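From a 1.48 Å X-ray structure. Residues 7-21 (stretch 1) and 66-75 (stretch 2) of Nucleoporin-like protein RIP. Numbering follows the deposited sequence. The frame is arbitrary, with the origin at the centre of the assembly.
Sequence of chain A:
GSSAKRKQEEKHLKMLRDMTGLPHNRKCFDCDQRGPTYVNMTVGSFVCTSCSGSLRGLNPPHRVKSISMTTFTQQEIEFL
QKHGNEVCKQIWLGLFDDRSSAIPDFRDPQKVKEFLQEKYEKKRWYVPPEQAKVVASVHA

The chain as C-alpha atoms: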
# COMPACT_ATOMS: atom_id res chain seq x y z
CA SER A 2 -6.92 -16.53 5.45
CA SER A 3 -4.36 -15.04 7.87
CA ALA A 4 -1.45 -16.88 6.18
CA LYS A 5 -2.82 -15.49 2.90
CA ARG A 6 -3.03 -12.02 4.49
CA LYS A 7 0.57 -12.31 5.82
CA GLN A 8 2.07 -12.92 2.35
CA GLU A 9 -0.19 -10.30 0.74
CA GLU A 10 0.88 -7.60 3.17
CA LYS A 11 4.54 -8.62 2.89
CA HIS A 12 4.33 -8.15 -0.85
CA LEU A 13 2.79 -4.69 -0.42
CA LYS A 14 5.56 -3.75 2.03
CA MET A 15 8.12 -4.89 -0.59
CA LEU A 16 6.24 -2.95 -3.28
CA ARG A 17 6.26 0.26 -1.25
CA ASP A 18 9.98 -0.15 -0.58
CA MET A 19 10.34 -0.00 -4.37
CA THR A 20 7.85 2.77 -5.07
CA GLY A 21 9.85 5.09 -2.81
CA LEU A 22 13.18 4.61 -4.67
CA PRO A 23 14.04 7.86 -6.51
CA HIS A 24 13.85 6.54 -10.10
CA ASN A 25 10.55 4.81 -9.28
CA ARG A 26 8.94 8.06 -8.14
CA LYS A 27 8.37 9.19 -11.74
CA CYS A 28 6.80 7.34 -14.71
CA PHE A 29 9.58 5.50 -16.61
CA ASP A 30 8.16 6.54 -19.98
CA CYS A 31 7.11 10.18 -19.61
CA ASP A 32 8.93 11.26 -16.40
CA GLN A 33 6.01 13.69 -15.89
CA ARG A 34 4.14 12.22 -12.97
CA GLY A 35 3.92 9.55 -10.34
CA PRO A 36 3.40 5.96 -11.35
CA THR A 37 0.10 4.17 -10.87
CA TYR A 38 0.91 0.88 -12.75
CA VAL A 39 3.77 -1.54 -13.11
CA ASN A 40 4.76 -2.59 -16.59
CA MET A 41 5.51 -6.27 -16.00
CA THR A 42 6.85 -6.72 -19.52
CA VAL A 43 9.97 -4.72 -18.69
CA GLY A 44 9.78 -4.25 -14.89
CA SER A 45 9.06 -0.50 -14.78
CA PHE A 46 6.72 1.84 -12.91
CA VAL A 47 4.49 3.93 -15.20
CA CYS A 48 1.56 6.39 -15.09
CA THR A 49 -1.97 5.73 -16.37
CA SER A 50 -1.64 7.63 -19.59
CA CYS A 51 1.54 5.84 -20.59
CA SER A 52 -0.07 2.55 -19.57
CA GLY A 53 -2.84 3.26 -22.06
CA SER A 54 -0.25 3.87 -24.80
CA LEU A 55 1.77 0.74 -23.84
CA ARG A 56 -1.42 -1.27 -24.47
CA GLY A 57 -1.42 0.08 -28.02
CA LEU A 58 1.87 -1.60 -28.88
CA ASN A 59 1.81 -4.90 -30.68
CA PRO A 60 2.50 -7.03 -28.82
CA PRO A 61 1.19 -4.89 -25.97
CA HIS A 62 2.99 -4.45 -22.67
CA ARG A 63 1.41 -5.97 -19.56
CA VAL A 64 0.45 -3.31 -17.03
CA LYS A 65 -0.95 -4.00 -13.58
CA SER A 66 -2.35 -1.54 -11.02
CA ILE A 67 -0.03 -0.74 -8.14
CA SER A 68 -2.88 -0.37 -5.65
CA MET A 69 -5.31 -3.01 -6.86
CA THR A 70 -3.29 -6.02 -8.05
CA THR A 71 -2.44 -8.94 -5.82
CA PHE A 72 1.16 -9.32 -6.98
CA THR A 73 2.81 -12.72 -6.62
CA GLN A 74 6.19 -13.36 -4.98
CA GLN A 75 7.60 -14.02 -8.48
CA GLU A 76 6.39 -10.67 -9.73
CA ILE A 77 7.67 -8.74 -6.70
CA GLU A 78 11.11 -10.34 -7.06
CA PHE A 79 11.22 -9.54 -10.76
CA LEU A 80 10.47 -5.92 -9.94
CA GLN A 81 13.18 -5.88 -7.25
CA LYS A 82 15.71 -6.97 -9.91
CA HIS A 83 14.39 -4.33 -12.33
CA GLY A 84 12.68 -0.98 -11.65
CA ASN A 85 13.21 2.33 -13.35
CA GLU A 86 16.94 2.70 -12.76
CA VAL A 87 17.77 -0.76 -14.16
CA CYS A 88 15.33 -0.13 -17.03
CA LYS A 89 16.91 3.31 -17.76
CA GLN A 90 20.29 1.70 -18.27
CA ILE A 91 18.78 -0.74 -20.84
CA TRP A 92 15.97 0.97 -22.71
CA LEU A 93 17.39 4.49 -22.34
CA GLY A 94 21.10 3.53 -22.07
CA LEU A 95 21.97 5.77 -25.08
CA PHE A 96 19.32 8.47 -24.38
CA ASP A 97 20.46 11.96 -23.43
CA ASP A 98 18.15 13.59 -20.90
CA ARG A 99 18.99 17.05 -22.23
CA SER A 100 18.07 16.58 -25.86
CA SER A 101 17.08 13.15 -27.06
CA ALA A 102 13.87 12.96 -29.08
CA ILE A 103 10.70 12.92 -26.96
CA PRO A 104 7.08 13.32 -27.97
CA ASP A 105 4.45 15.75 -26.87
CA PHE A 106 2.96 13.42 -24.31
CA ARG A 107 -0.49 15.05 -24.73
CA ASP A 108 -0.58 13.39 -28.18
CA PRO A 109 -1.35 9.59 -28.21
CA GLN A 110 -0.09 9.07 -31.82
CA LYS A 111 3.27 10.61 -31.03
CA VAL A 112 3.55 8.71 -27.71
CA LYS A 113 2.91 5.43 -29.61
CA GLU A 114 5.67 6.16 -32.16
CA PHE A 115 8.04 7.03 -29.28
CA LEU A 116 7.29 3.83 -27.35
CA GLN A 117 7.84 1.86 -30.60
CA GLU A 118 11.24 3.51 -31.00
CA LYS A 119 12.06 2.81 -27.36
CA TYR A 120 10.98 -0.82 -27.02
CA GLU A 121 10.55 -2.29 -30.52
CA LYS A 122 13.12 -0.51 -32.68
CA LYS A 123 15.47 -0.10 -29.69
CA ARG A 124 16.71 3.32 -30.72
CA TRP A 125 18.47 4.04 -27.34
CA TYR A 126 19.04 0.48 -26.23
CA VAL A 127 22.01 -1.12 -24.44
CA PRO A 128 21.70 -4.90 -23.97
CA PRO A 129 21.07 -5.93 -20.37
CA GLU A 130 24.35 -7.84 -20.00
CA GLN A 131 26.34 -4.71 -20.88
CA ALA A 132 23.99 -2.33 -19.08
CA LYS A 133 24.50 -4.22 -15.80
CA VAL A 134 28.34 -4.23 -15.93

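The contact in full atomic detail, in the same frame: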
# COMPACT_ATOMS: atom_id res chain seq x y z
N LYS A 7 -0.83 -12.56 5.47
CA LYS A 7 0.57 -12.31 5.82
C LYS A 7 1.43 -12.11 4.55
O LYS A 7 2.19 -11.16 4.45
CB LYS A 7 1.11 -13.47 6.65
CG LYS A 7 2.54 -13.32 7.07
CD LYS A 7 2.99 -14.59 7.83
CE LYS A 7 4.48 -14.73 7.85
NZ LYS A 7 5.13 -13.55 8.42
N GLN A 8 1.31 -13.03 3.60
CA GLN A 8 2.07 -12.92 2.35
C GLN A 8 1.64 -11.73 1.51
O GLN A 8 2.51 -11.03 0.94
CB GLN A 8 1.91 -14.21 1.52
CG GLN A 8 2.56 -15.40 2.15
CD GLN A 8 3.97 -15.10 2.59
OE1 GLN A 8 4.82 -14.75 1.77
NE2 GLN A 8 4.23 -15.21 3.90
N GLU A 9 0.34 -11.47 1.45
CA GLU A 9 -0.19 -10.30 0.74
C GLU A 9 0.37 -9.00 1.29
O GLU A 9 0.79 -8.13 0.53
CB GLU A 9 -1.72 -10.26 0.77
CG GLU A 9 -2.34 -11.31 -0.13
CD GLU A 9 -3.85 -11.32 -0.08
OE1 GLU A 9 -4.44 -10.65 0.80
OE2 GLU A 9 -4.46 -12.03 -0.92
N GLU A 10 0.40 -8.84 2.62
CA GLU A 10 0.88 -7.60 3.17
C GLU A 10 2.39 -7.48 3.05
O GLU A 10 2.92 -6.39 2.85
CB GLU A 10 0.45 -7.46 4.63
CG GLU A 10 -1.07 -7.47 4.81
CD GLU A 10 -1.79 -6.42 4.00
OE1 GLU A 10 -1.42 -5.25 4.07
OE2 GLU A 10 -2.72 -6.78 3.23
N LYS A 11 3.10 -8.60 3.12
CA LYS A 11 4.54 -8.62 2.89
C LYS A 11 4.87 -8.12 1.49
O LYS A 11 5.79 -7.31 1.30
CB LYS A 11 5.10 -10.03 3.09
CG LYS A 11 6.62 -10.13 2.96
CD LYS A 11 7.10 -11.59 3.05
N HIS A 12 4.09 -8.58 0.53
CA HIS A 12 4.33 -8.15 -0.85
C HIS A 12 4.10 -6.65 -1.04
O HIS A 12 4.83 -5.95 -1.78
CB HIS A 12 3.48 -8.96 -1.81
CG HIS A 12 3.86 -10.41 -1.87
ND1 HIS A 12 2.94 -11.39 -2.17
CD2 HIS A 12 5.03 -11.04 -1.63
CE1 HIS A 12 3.54 -12.57 -2.13
NE2 HIS A 12 4.80 -12.39 -1.82
N LEU A 13 3.08 -6.12 -0.35
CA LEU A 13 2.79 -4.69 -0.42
C LEU A 13 3.89 -3.90 0.29
O LEU A 13 4.28 -2.82 -0.15
CB LEU A 13 1.44 -4.39 0.21
CG LEU A 13 0.22 -4.89 -0.57
CD1 LEU A 13 -1.05 -4.55 0.20
CD2 LEU A 13 0.20 -4.26 -1.97
N LYS A 14 4.43 -4.43 1.38
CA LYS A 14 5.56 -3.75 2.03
C LYS A 14 6.77 -3.68 1.05
O LYS A 14 7.41 -2.62 0.88
CB LYS A 14 5.92 -4.48 3.33
CG LYS A 14 7.12 -3.85 4.05
CD LYS A 14 7.59 -4.65 5.29
CE LYS A 14 8.90 -4.05 5.83
NZ LYS A 14 9.61 -4.89 6.89
N MET A 15 7.04 -4.82 0.40
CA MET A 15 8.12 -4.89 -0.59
C MET A 15 7.88 -3.94 -1.76
O MET A 15 8.78 -3.26 -2.21
CB MET A 15 8.26 -6.33 -1.09
CG MET A 15 8.77 -7.29 -0.07
SD MET A 15 8.47 -9.04 -0.47
CE MET A 15 9.89 -9.46 -1.49
N LEU A 16 6.65 -3.86 -2.21
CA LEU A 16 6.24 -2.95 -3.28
C LEU A 16 6.48 -1.49 -2.91
O LEU A 16 7.03 -0.69 -3.69
CB LEU A 16 4.76 -3.22 -3.61
CG LEU A 16 4.16 -2.40 -4.73
CD1 LEU A 16 4.90 -2.70 -6.05
CD2 LEU A 16 2.67 -2.74 -4.84
N ARG A 17 6.09 -1.12 -1.70
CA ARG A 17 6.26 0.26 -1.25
C ARG A 17 7.72 0.65 -0.93
O ARG A 17 8.08 1.83 -1.02
CB ARG A 17 5.34 0.51 -0.07
CG ARG A 17 3.86 0.41 -0.42
CD ARG A 17 3.40 1.50 -1.38
NE ARG A 17 2.03 1.26 -1.82
CZ ARG A 17 1.45 1.91 -2.82
NH1 ARG A 17 2.13 2.83 -3.46
NH2 ARG A 17 0.23 1.66 -3.18
N ASP A 18 8.54 -0.34 -0.60
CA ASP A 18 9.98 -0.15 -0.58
C ASP A 18 10.44 0.31 -1.97
O ASP A 18 11.21 1.26 -2.10
CB ASP A 18 10.70 -1.41 -0.13
CG ASP A 18 12.21 -1.22 -0.02
OD1 ASP A 18 12.69 -0.71 1.02
OD2 ASP A 18 12.91 -1.60 -1.00
N MET A 19 9.93 -0.34 -3.02
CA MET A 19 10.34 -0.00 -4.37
C MET A 19 9.74 1.28 -4.85
O MET A 19 10.42 2.08 -5.50
CB MET A 19 9.94 -1.11 -5.34
CG MET A 19 10.86 -2.33 -5.26
SD MET A 19 10.43 -3.61 -6.46
CE MET A 19 9.07 -4.41 -5.60
N THR A 20 8.48 1.56 -4.53
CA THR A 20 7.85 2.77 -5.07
C THR A 20 8.46 4.05 -4.52
O THR A 20 8.28 5.12 -5.11
CB THR A 20 6.36 2.81 -4.87
OG1 THR A 20 6.11 2.63 -3.47
CG2 THR A 20 5.65 1.72 -5.67
N GLY A 21 9.17 3.93 -3.40
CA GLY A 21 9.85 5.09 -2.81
C GLY A 21 11.27 5.34 -3.32
O GLY A 21 11.84 6.40 -3.03
N SER A 66 -2.14 -2.64 -11.97
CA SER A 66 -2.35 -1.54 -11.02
C SER A 66 -1.53 -1.73 -9.76
O SER A 66 -1.55 -2.78 -9.17
CB SER A 66 -3.81 -1.50 -10.65
OG SER A 66 -4.02 -0.66 -9.51
N ILE A 67 -0.80 -0.68 -9.38
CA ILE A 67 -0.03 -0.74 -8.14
C ILE A 67 -0.90 -0.99 -6.91
O ILE A 67 -0.56 -1.84 -6.07
CB ILE A 67 0.83 0.54 -7.96
CG1 ILE A 67 1.91 0.60 -9.06
CG2 ILE A 67 1.45 0.60 -6.55
CD1 ILE A 67 2.71 1.84 -9.07
N SER A 68 -2.02 -0.31 -6.86
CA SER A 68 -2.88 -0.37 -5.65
C SER A 68 -3.88 -1.51 -5.65
O SER A 68 -4.34 -1.91 -4.58
CB SER A 68 -3.61 0.93 -5.49
OG SER A 68 -4.48 1.12 -6.56
N MET A 69 -4.23 -2.07 -6.82
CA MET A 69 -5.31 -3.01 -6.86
C MET A 69 -4.92 -4.44 -7.20
O MET A 69 -5.71 -5.37 -7.03
CB MET A 69 -6.37 -2.47 -7.83
CG MET A 69 -6.65 -0.89 -7.64
SD MET A 69 -8.10 -0.20 -8.49
CE MET A 69 -8.91 -1.45 -7.82
N THR A 70 -3.70 -4.66 -7.67
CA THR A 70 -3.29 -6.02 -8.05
C THR A 70 -2.79 -6.77 -6.82
O THR A 70 -2.13 -6.21 -5.95
CB THR A 70 -2.14 -5.96 -9.08
OG1 THR A 70 -2.56 -5.16 -10.19
CG2 THR A 70 -1.72 -7.32 -9.58
N THR A 71 -3.09 -8.07 -6.78
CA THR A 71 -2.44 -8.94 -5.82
C THR A 71 -1.23 -9.52 -6.52
O THR A 71 -1.34 -10.48 -7.30
CB THR A 71 -3.38 -10.03 -5.34
OG1 THR A 71 -4.56 -9.43 -4.79
CG2 THR A 71 -2.71 -10.87 -4.26
N PHE A 72 -0.08 -8.87 -6.34
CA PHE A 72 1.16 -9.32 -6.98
C PHE A 72 1.62 -10.62 -6.35
O PHE A 72 1.44 -10.84 -5.15
CB PHE A 72 2.26 -8.28 -6.86
CG PHE A 72 2.02 -7.07 -7.70
CD1 PHE A 72 2.18 -7.11 -9.08
CD2 PHE A 72 1.59 -5.89 -7.14
CE1 PHE A 72 1.94 -6.00 -9.84
CE2 PHE A 72 1.32 -4.81 -7.91
CZ PHE A 72 1.52 -4.85 -9.28
N THR A 73 2.20 -11.50 -7.14
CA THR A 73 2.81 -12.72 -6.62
C THR A 73 4.26 -12.49 -6.15
O THR A 73 4.90 -11.49 -6.50
CB THR A 73 2.84 -13.80 -7.67
OG1 THR A 73 3.73 -13.39 -8.72
CG2 THR A 73 1.44 -14.04 -8.24
N GLN A 74 4.81 -13.43 -5.37
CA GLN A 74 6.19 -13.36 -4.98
C GLN A 74 7.12 -13.25 -6.18
O GLN A 74 8.06 -12.46 -6.18
CB GLN A 74 6.53 -14.60 -4.14
CG GLN A 74 7.92 -14.60 -3.56
CD GLN A 74 8.11 -13.67 -2.35
OE1 GLN A 74 7.17 -13.44 -1.56
NE2 GLN A 74 9.33 -13.15 -2.20
N GLN A 75 6.81 -14.05 -7.22
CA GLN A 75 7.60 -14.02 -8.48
C GLN A 75 7.60 -12.61 -9.10
O GLN A 75 8.63 -12.07 -9.52
CB GLN A 75 7.03 -15.05 -9.47
CG GLN A 75 7.41 -16.49 -9.20
CD GLN A 75 6.62 -17.42 -10.09
OE1 GLN A 75 7.17 -18.03 -11.02
NE2 GLN A 75 5.31 -17.52 -9.85
O HOH W 1 0.33 -10.70 -2.83

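The most unusual feature of this contact is a short hydrogen bond between two side chains, with a water beside it. His-12 NE2 donates to Gln-74 OE1 at 2.6 Å. It joins the two stretches directly, side chain to side chain. The acceptor lies at the edge of the imidazole, near the ring plane, where a ring nitrogen carries its hydrogen. The other ring nitrogen faces a water. His-12 ND1 is 2.8 Å from the water oxygen, and the same water donates to Phe-72 O at 2.6 Å. The water therefore links the ring to the backbone of stretch 2. One histidine thus engages stretch 2 through both ring nitrogens, once directly and once through solvent.

Stretch 1 is helical over nearly all its length. Its backbone bonds run from each residue to the one four places earlier, as in Leu-16 N to His-12 O at 2.8 Å. Stretch 2 is mostly loop and enters a helix at Gln-74. Thr-73 holds the N-cap position, and its side chain caps a backbone N just past the stretch. The two backbones stay well apart. The CA atoms of His-12 and Gln-74 are 6.9 Å from each other, and those of Leu-16 and Ile-67 are 8.2 Å apart. Side chains fill the space between. As the helix advances from Glu-9 to Leu-16, its nearest partners include Thr-71, Gln-74 and then Ile-67, so the loop does not follow it in simple order.

The His-12 ring also packs against the loop. Thr-73 C lies over one ring face, 4.1 Å from His-12 CE1. Gln-74 starts sideways from its CA, but the end of its side chain comes nearer to the helix. Its amide also meets a methionine: Met-15 CE is 3.8 Å from Gln-74 NE2. That nitrogen is hydrogen-bonded elsewhere in the structure.

Farther along the helix the contact turns apolar. Leu-16 is buried and points toward stretch 2. Its CD2 lies 3.9 Å from Ile-67 CG2 and 3.9 Å from Phe-72 CE2. One methyl group thus touches both an aliphatic side chain and an aromatic ring, each buried in the structure. Thr-20 adds a looser methyl contact, with its CG2 4.4 Å from Ile-67 CG2.

Arg-17 leaves its CA sideways, but its end reaches the loop. Ile-67 CG2 lies over one face of the guanidinium, 3.7 Å from Arg-17 NH2. The flat face of this group is poorly hydrated and can accept a methyl group, while its N-H bonds point outward in the plane. At the other end of the contact, Glu-9 OE2 is 3.9 Å from Thr-71 CG2, a van der Waals contact with a methyl group.

The loop is braced from within. Thr-70 OG1 donates to Ser-66 O at 2.8 Å, and Met-69 N donates to Ser-66 OG at 3.0 Å. These bonds tie together the turn that carries Ile-67.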